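Local coordinates for cystathionine beta-lyase family protein, YNBB B.subtilis ortholog (Clostridium acetobutylicum, PDB 3HVY), which is a putative cystathionine beta-lyase linked to aluminium resistance, a member of the PLP-dependent methionine gamma-lyase family, at the interface of chains A and B. Sequence-based numbering; all coordinates share one arbitrary frame. Chains: chain A/B, Cystathionine beta-lyase family protein, YNBB B.subtilis ortholog.

The interface of chains A and B. Residues chain A 6, 9-10, 14, 416; chain B 43, 47, 51.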
ATOM      1  N   THR A   6     -22.129 -28.771  13.701  1.00 34.73           N
ATOM      2  CA  THR A   6     -22.169 -28.117  12.397  1.00 33.17           C
ATOM      3  C   THR A   6     -23.634 -28.170  11.938  1.00 34.47           C
ATOM      4  O   THR A   6     -24.221 -27.141  11.573  1.00 30.07           O
ATOM      5  CB  THR A   6     -21.256 -28.808  11.404  1.00 32.01           C
ATOM      6  OG1 THR A   6     -19.912 -28.730  11.886  1.00 31.42           O
ATOM      7  CG2 THR A   6     -21.372 -28.175  10.017  1.00 29.29           C
ATOM      8  N   SER A   9     -25.922 -25.835  13.836  1.00 37.79           N
ATOM      9  CA  SER A   9     -25.696 -24.454  13.510  1.00 37.72           C
ATOM     10  C   SER A   9     -26.292 -24.089  12.147  1.00 36.39           C
ATOM     11  O   SER A   9     -26.875 -23.021  11.987  1.00 36.65           O
ATOM     12  CB  SER A   9     -24.207 -24.143  13.525  1.00 39.85           C
ATOM     13  OG  SER A   9     -23.994 -22.765  13.262  1.00 37.16           O
ATOM     14  N   LEU A  10     -26.103 -24.964  11.163  1.00 34.02           N
ATOM     15  CA  LEU A  10     -26.678 -24.760   9.831  1.00 33.37           C
ATOM     16  C   LEU A  10     -28.203 -24.648   9.878  1.00 34.75           C
ATOM     17  O   LEU A  10     -28.792 -23.751   9.270  1.00 33.67           O
ATOM     18  CB  LEU A  10     -26.287 -25.899   8.895  1.00 34.24           C
ATOM     19  CG  LEU A  10     -24.819 -25.950   8.494  1.00 31.25           C
ATOM     20  CD1 LEU A  10     -24.515 -27.221   7.705  1.00 35.28           C
ATOM     21  CD2 LEU A  10     -24.483 -24.689   7.698  1.00 33.90           C
ATOM     22  N   TYR A  14     -29.396 -20.876   9.309  1.00 35.76           N
ATOM     23  CA  TYR A  14     -29.810 -20.715   7.906  1.00 33.53           C
ATOM     24  C   TYR A  14     -31.084 -21.456   7.495  1.00 34.91           C
ATOM     25  O   TYR A  14     -31.498 -21.398   6.312  1.00 32.56           O
ATOM     26  CB  TYR A  14     -28.683 -21.127   6.972  1.00 31.70           C
ATOM     27  CG  TYR A  14     -27.404 -20.352   7.227  1.00 36.94           C
ATOM     28  CD1 TYR A  14     -27.261 -19.050   6.771  1.00 39.94           C
ATOM     29  CD2 TYR A  14     -26.346 -20.930   7.916  1.00 38.64           C
ATOM     30  CE1 TYR A  14     -26.074 -18.326   7.006  1.00 33.92           C
ATOM     31  CE2 TYR A  14     -25.193 -20.233   8.158  1.00 36.91           C
ATOM     32  CZ  TYR A  14     -25.056 -18.923   7.687  1.00 35.96           C
ATOM     33  OH  TYR A  14     -23.893 -18.215   7.910  1.00 37.52           O
ATOM     34  N   LEU A 416     -21.421 -24.888   1.450  1.00 33.07           N
ATOM     35  CA  LEU A 416     -22.405 -24.329   2.426  1.00 33.60           C
ATOM     36  C   LEU A 416     -23.320 -23.371   1.711  1.00 31.00           C
ATOM     37  O   LEU A 416     -24.500 -23.315   1.966  1.00 31.49           O
ATOM     38  CB  LEU A 416     -21.716 -23.641   3.598  1.00 38.30           C
ATOM     39  CG  LEU A 416     -20.841 -24.550   4.489  1.00 45.89           C
ATOM     40  CD1 LEU A 416     -20.071 -23.729   5.571  1.00 50.18           C
ATOM     41  CD2 LEU A 416     -21.649 -25.704   5.126  1.00 43.19           C
TER
ATOM     42  N   GLU B  43     -14.804 -27.929   8.386  1.00 29.36           N
ATOM     43  CA  GLU B  43     -16.125 -27.433   7.975  1.00 29.45           C
ATOM     44  C   GLU B  43     -16.830 -26.648   9.087  1.00 29.62           C
ATOM     45  O   GLU B  43     -17.464 -25.603   8.846  1.00 28.62           O
ATOM     46  CB  GLU B  43     -16.970 -28.634   7.539  1.00 34.22           C
ATOM     47  CG  GLU B  43     -18.450 -28.398   7.338  1.00 36.89           C
ATOM     48  CD  GLU B  43     -19.152 -29.722   7.032  1.00 43.58           C
ATOM     49  OE1 GLU B  43     -19.314 -30.573   7.957  1.00 42.10           O
ATOM     50  OE2 GLU B  43     -19.520 -29.904   5.856  1.00 41.14           O
ATOM     51  N   LEU B  47     -17.571 -22.533   9.072  1.00 30.20           N
ATOM     52  CA  LEU B  47     -18.891 -22.007   9.399  1.00 31.07           C
ATOM     53  C   LEU B  47     -18.802 -21.027  10.584  1.00 30.24           C
ATOM     54  O   LEU B  47     -19.402 -19.947  10.600  1.00 30.13           O
ATOM     55  CB  LEU B  47     -19.814 -23.162   9.741  1.00 32.63           C
ATOM     56  CG  LEU B  47     -21.240 -22.852  10.169  1.00 34.87           C
ATOM     57  CD1 LEU B  47     -21.982 -22.044   9.119  1.00 34.69           C
ATOM     58  CD2 LEU B  47     -21.953 -24.163  10.523  1.00 28.85           C
ATOM     59  N   LYS B  51     -20.096 -17.257  10.154  1.00 32.53           N
ATOM     60  CA  LYS B  51     -21.075 -16.687  11.046  1.00 30.21           C
ATOM     61  C   LYS B  51     -20.664 -15.363  11.698  1.00 29.03           C
ATOM     62  O   LYS B  51     -21.478 -14.406  11.783  1.00 29.07           O
ATOM     63  CB  LYS B  51     -21.414 -17.689  12.161  1.00 31.17           C
ATOM     64  CG  LYS B  51     -22.453 -18.695  11.795  1.00 42.98           C
ATOM     65  CD  LYS B  51     -23.087 -19.372  13.077  1.00 50.89           C
ATOM     66  CE  LYS B  51     -22.131 -20.400  13.707  1.00 58.14           C
ATOM     67  NZ  LYS B  51     -22.725 -21.136  14.886  1.00 60.50           N
TER
HETATM   68  O   HOH W   1     -18.599 -30.643  10.383  1.00 31.14           O
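B:Leu47 packs its isobutyl group among A:Thr6, A:Ser9, A:Leu10, A:Tyr14 and A:Leu416 of chain A. CD2 lies 3.8 Å from CB of A:Ser9 and equally near CD2 of A:Leu10, whereas CD1 also touches A:Leu10 but reaches on to the tyrosine, meeting ring carbon CE2 of A:Tyr14 at 3.8 Å. The leucine and the tyrosine side chains run past each other in opposite directions, and the methyl meets the ring at the carbon beside the phenol's C-OH. With CG opposite the backbone N (chi1 178°), B:Leu47 directs its forked end at the chain A groups. A:Leu416 adds a looser contact, its CD1 4.2 Å from CB of B:Leu47.

Polar contacts flank this apolar centre. On one side the side-chain amine NZ of B:Lys51 donates a hydrogen bond of 2.6 Å to the hydroxyl OG of A:Ser9. The lysine chain bends at chi3 (-75°), which carries its end over to the serine. On the other side A:Thr6 and B:Glu43 cross at about a right angle, the threonine methyl CG2 lying 4.0 Å from CG of the glutamate. Water 1 joins their polar ends, 2.8 Å from the hydroxyl OG1 of A:Thr6 and 2.5 Å from the carboxylate OE1 of B:Glu43.

B:Glu43, B:Leu47 and B:Lys51 recur every four residues along one side of the long helix 18-55. They face the N-terminal helix 4-14 of chain A, with C-terminal helix 411-423 contributing A:Leu416. The two-fold axis repeats this patch with the chains exchanged, consistent with an N-terminal arm that clasps the neighbouring subunit.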